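Local coordinates for protein sortase B (Listeria monocytogenes serovar 1/2a, PDB 5JCV) that cleaves a C-terminal sorting signal and, through a thioester-linked intermediate, attaches surface proteins covalently to the bacterial cell wall, at residues E62-K66 with G156-I160; T118-Y124 with K174-V178. One frame throughout, in Å; residues are numbered along the deposited sequence.

Contact 1: residues E62-K66 with G156-I160; sequences EFLDK and GKDRI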
# COMPACT_ATOMS: atom_id res chain seq x y z
N GLU A 62 -9.18 -1.81 -7.35
CA GLU A 62 -8.55 -1.18 -8.53
C GLU A 62 -8.90 -1.86 -9.89
O GLU A 62 -9.21 -1.19 -10.89
CB GLU A 62 -7.05 -1.35 -8.31
CG GLU A 62 -6.13 -0.17 -8.53
CD GLU A 62 -4.78 -0.44 -7.86
OE1 GLU A 62 -4.78 -0.82 -6.67
OE2 GLU A 62 -3.73 -0.30 -8.50
N PHE A 63 -8.83 -3.20 -9.94
CA PHE A 63 -8.84 -3.91 -11.23
C PHE A 63 -10.22 -4.07 -11.80
O PHE A 63 -10.39 -4.21 -13.03
CB PHE A 63 -8.20 -5.29 -11.15
CG PHE A 63 -7.14 -5.39 -10.12
CD1 PHE A 63 -5.96 -4.65 -10.26
CD2 PHE A 63 -7.31 -6.23 -9.00
CE1 PHE A 63 -4.97 -4.73 -9.30
CE2 PHE A 63 -6.32 -6.31 -8.04
CZ PHE A 63 -5.15 -5.56 -8.19
N LEU A 64 -11.21 -4.08 -10.92
CA LEU A 64 -12.58 -4.32 -11.34
C LEU A 64 -13.47 -3.09 -11.19
O LEU A 64 -14.43 -2.96 -11.95
CB LEU A 64 -13.19 -5.53 -10.59
CG LEU A 64 -12.88 -6.96 -11.12
CD1 LEU A 64 -11.40 -7.24 -11.16
CD2 LEU A 64 -13.56 -8.03 -10.27
N ASP A 65 -13.20 -2.23 -10.20
CA ASP A 65 -14.03 -1.00 -10.02
C ASP A 65 -14.01 -0.22 -11.29
O ASP A 65 -12.92 0.20 -11.76
CB ASP A 65 -13.49 -0.14 -8.91
CG ASP A 65 -13.70 -0.73 -7.55
OD1 ASP A 65 -14.51 -1.66 -7.48
OD2 ASP A 65 -13.04 -0.32 -6.58
N LYS A 66 -15.19 -0.04 -11.90
CA LYS A 66 -15.26 0.70 -13.14
C LYS A 66 -15.03 2.18 -12.86
O LYS A 66 -14.44 2.86 -13.67
CB LYS A 66 -16.58 0.45 -13.91
CG LYS A 66 -16.68 -0.89 -14.70
CD LYS A 66 -15.74 -0.96 -15.95
CE LYS A 66 -16.26 -1.96 -17.01
NZ LYS A 66 -15.47 -2.00 -18.28
N GLY A 156 -16.97 1.31 -22.70
CA GLY A 156 -17.44 0.53 -21.57
C GLY A 156 -16.45 -0.50 -21.10
O GLY A 156 -16.65 -1.08 -20.03
N LYS A 157 -15.43 -0.75 -21.91
CA LYS A 157 -14.35 -1.66 -21.57
C LYS A 157 -13.29 -0.96 -20.73
O LYS A 157 -12.58 -1.60 -19.96
CB LYS A 157 -13.73 -2.24 -22.85
CG LYS A 157 -14.72 -2.97 -23.76
CD LYS A 157 -13.99 -3.77 -24.83
CE LYS A 157 -14.70 -3.72 -26.19
NZ LYS A 157 -13.78 -4.22 -27.26
N ASP A 158 -13.19 0.37 -20.82
CA ASP A 158 -12.22 1.11 -19.99
C ASP A 158 -12.68 1.16 -18.55
O ASP A 158 -13.81 0.77 -18.22
CB ASP A 158 -12.05 2.53 -20.51
CG ASP A 158 -11.59 2.57 -21.94
OD1 ASP A 158 -10.67 1.82 -22.28
OD2 ASP A 158 -12.16 3.35 -22.73
N ARG A 159 -11.80 1.67 -17.70
CA ARG A 159 -12.12 2.01 -16.32
C ARG A 159 -11.68 3.43 -16.02
O ARG A 159 -10.72 3.91 -16.61
CB ARG A 159 -11.37 1.10 -15.37
CG ARG A 159 -11.95 -0.29 -15.27
CD ARG A 159 -11.16 -1.06 -14.22
NE ARG A 159 -9.73 -0.88 -14.51
CZ ARG A 159 -9.04 -1.61 -15.39
NH1 ARG A 159 -9.64 -2.64 -16.01
NH2 ARG A 159 -7.76 -1.30 -15.63
N ILE A 160 -12.37 4.09 -15.09
CA ILE A 160 -12.15 5.52 -14.83
C ILE A 160 -11.94 5.92 -13.39
O ILE A 160 -12.12 5.14 -12.46
CB ILE A 160 -13.29 6.39 -15.37
CG1 ILE A 160 -14.53 6.26 -14.51
CG2 ILE A 160 -13.60 6.05 -16.82
CD1 ILE A 160 -15.71 7.02 -15.07
O HOH W 1 -11.80 2.61 -11.49
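Lys66 and Ile160 are joined by the direct backbone bond of this contact: Ile160 N donates to Lys66 O over 2.8 Å, with an N-H...O angle of 172°. Both residues stand where loops run into neighbouring parallel strands, 67-72 and 160-165, and the pairing continues as Ile160 bonds to Thr68. A water adds a second bridge, donating to Asp65 O and to Ile160 O, each at 2.7 Å.

Among the charged side chains, Lys66 reaches along the 156-160 loop. Its chain bends at chi2 (-69°) and then runs extended, so that NZ arrives among backbone carbonyls. NZ donates to Asp158 O at 3.2 Å from above the carbonyl plane; a further bond to Gly156 O is modelled too short for its length to be trusted.

Nonpolar contact comes from the aliphatic part of Arg159, which crosses the Lys66 side chain at about a right angle, CG lying 3.9 Å from Lys66 CD. Arg159 CD lies beside two carbonyl oxygens, 3.3 Å from Asp65 O and 3.5 Å from Phe63 O.

The two cations keep their charged ends apart, Lys66 NZ and Arg159 NH1 being 6.3 Å apart, and the carbonyl oxygens around Lys66 NZ would be expected to favour its protonated form.

Contact 2: residues T118-Y124 with K174-V178; sequences TTTDFYY and KGRMV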
# COMPACT_ATOMS: atom_id res chain seq x y z
N THR A 118 -21.79 20.29 -11.05
CA THR A 118 -23.14 19.80 -10.88
C THR A 118 -23.63 20.09 -9.47
O THR A 118 -22.89 19.88 -8.49
CB THR A 118 -23.16 18.29 -11.08
OG1 THR A 118 -24.51 17.81 -10.93
CG2 THR A 118 -22.22 17.61 -10.06
N THR A 119 -24.89 20.52 -9.39
CA THR A 119 -25.57 20.92 -8.13
C THR A 119 -26.56 19.84 -7.60
O THR A 119 -26.61 19.58 -6.39
CB THR A 119 -26.32 22.26 -8.36
OG1 THR A 119 -26.88 22.27 -9.69
CG2 THR A 119 -25.39 23.45 -8.29
N THR A 120 -27.33 19.21 -8.50
CA THR A 120 -28.40 18.26 -8.11
C THR A 120 -28.43 16.92 -8.90
O THR A 120 -29.18 16.00 -8.60
CB THR A 120 -29.80 18.92 -8.27
OG1 THR A 120 -30.02 19.29 -9.65
CG2 THR A 120 -29.93 20.14 -7.36
N ASP A 121 -27.65 16.83 -9.96
CA ASP A 121 -27.63 15.63 -10.76
C ASP A 121 -26.35 14.87 -10.42
O ASP A 121 -25.26 15.22 -10.90
CB ASP A 121 -27.63 16.01 -12.21
CG ASP A 121 -27.51 14.83 -13.11
OD1 ASP A 121 -27.33 15.10 -14.32
OD2 ASP A 121 -27.58 13.67 -12.62
N PHE A 122 -26.50 13.87 -9.55
CA PHE A 122 -25.37 13.13 -8.97
C PHE A 122 -25.25 11.72 -9.58
O PHE A 122 -24.69 10.81 -8.98
CB PHE A 122 -25.53 13.04 -7.43
CG PHE A 122 -25.25 14.33 -6.67
CD1 PHE A 122 -24.66 15.45 -7.27
CD2 PHE A 122 -25.57 14.41 -5.32
CE1 PHE A 122 -24.41 16.62 -6.54
CE2 PHE A 122 -25.32 15.57 -4.59
CZ PHE A 122 -24.73 16.67 -5.20
N TYR A 123 -25.78 11.56 -10.77
CA TYR A 123 -25.67 10.32 -11.50
C TYR A 123 -24.21 9.79 -11.51
O TYR A 123 -23.95 8.58 -11.37
CB TYR A 123 -26.17 10.59 -12.90
CG TYR A 123 -26.20 9.38 -13.75
CD1 TYR A 123 -27.29 8.51 -13.69
CD2 TYR A 123 -25.15 9.07 -14.61
CE1 TYR A 123 -27.35 7.37 -14.47
CE2 TYR A 123 -25.20 7.92 -15.39
CZ TYR A 123 -26.31 7.09 -15.31
OH TYR A 123 -26.40 5.95 -16.07
N TYR A 124 -23.25 10.70 -11.65
CA TYR A 124 -21.84 10.37 -11.73
C TYR A 124 -21.29 9.57 -10.56
O TYR A 124 -20.18 9.00 -10.68
CB TYR A 124 -21.00 11.65 -11.88
CG TYR A 124 -20.74 12.41 -10.59
CD1 TYR A 124 -19.60 12.14 -9.85
CD2 TYR A 124 -21.60 13.38 -10.12
CE1 TYR A 124 -19.32 12.83 -8.69
CE2 TYR A 124 -21.33 14.09 -8.96
CZ TYR A 124 -20.18 13.80 -8.24
OH TYR A 124 -19.85 14.44 -7.07
N LYS A 174 -21.86 26.22 -4.26
CA LYS A 174 -23.13 25.52 -4.41
C LYS A 174 -22.94 24.13 -5.12
O LYS A 174 -23.24 23.07 -4.56
CB LYS A 174 -24.11 26.43 -5.19
CG LYS A 174 -25.55 26.44 -4.67
CD LYS A 174 -26.18 25.04 -4.64
CE LYS A 174 -27.71 25.11 -4.62
NZ LYS A 174 -28.36 23.81 -4.26
N GLY A 175 -22.47 24.15 -6.37
CA GLY A 175 -22.22 22.93 -7.12
C GLY A 175 -20.89 22.27 -6.74
O GLY A 175 -19.95 22.95 -6.31
N ARG A 176 -20.83 20.95 -6.86
CA ARG A 176 -19.57 20.24 -6.85
C ARG A 176 -18.87 20.40 -8.19
O ARG A 176 -19.51 20.58 -9.22
CB ARG A 176 -19.81 18.77 -6.65
CG ARG A 176 -20.49 18.46 -5.33
CD ARG A 176 -20.74 16.96 -5.30
NE ARG A 176 -21.29 16.55 -4.03
CZ ARG A 176 -21.53 15.28 -3.70
NH1 ARG A 176 -21.28 14.29 -4.55
NH2 ARG A 176 -22.05 15.03 -2.51
N MSE A 177 -17.55 20.34 -8.15
CA MSE A 177 -16.72 20.31 -9.34
C MSE A 177 -16.29 18.86 -9.55
O MSE A 177 -15.97 18.16 -8.60
CB MSE A 177 -15.57 21.28 -9.09
CG MSE A 177 -14.65 21.32 -10.27
SE MSE A 177 -15.58 22.31 -11.69
CE MSE A 177 -14.73 21.34 -13.12
N VAL A 178 -16.32 18.41 -10.78
CA VAL A 178 -16.07 17.00 -11.07
C VAL A 178 -15.14 16.88 -12.27
O VAL A 178 -15.35 17.53 -13.26
CB VAL A 178 -17.35 16.23 -11.39
CG1 VAL A 178 -17.01 14.77 -11.70
CG2 VAL A 178 -18.32 16.31 -10.24
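Phe122 offers one ring face to the guanidinium of Arg176, the planes only 17° apart and the centres separated by 4.1 Å, a stacked cation-pi pair. The Tyr124 ring has Val178 CG2 over one face, a CH-pi contact 3.9 Å from the centroid. Tyr124 meets the guanidinium at its edge instead: Arg176 NH1 donates to Tyr124 OH at 2.9 Å, and the oxygen lies close to the guanidinium plane. Ring and guanidinium planes are here 78° apart. The Arg176 chain is extended from CG to NE, which carries its head out to both aromatic residues. Tyr124 OH is also hydrogen-bonded to Ser164 of strand 160-165.

In the sortase beta fold, strand 176-182 lies between 160-165 and 107-118, and this contact is at the end of its antiparallel pairing with the latter. Thr118 and Arg176 form a hydrogen-bonded pair, Thr118 N to Arg176 O at 2.9 Å and Arg176 N to Thr118 O at 2.8 Å.

After Thr118 the chain leaves the strand for a loop, where Thr118 OG1, anti to the backbone N (chi1 -179°), donates to Asp121 O at 2.7 Å. Thr119 CG2 presses on Gly175 CA at 3.4 Å.

How the contacts relate
Contacts 1 and 2 lie in one sortase domain, their centres about 22 Å apart and their nearest atoms about 7 Å apart, without touching. Their segments alternate along the chain, and strand 160-165 connects them: contact 1 holds its first residue, while contact 2 meets its far end, where Thr165 touches Arg176. Helix 132-145 is a second link, with Tyr138 touching Ile160 of contact 1 and hydrogen-bonded to the backbone of Tyr124 in contact 2. Contact 2 lies beside Cys166, which Arg176 touches; sortases use a histidine, a cysteine and an arginine in catalysis, and Cys166 and Arg176 are probably two of these.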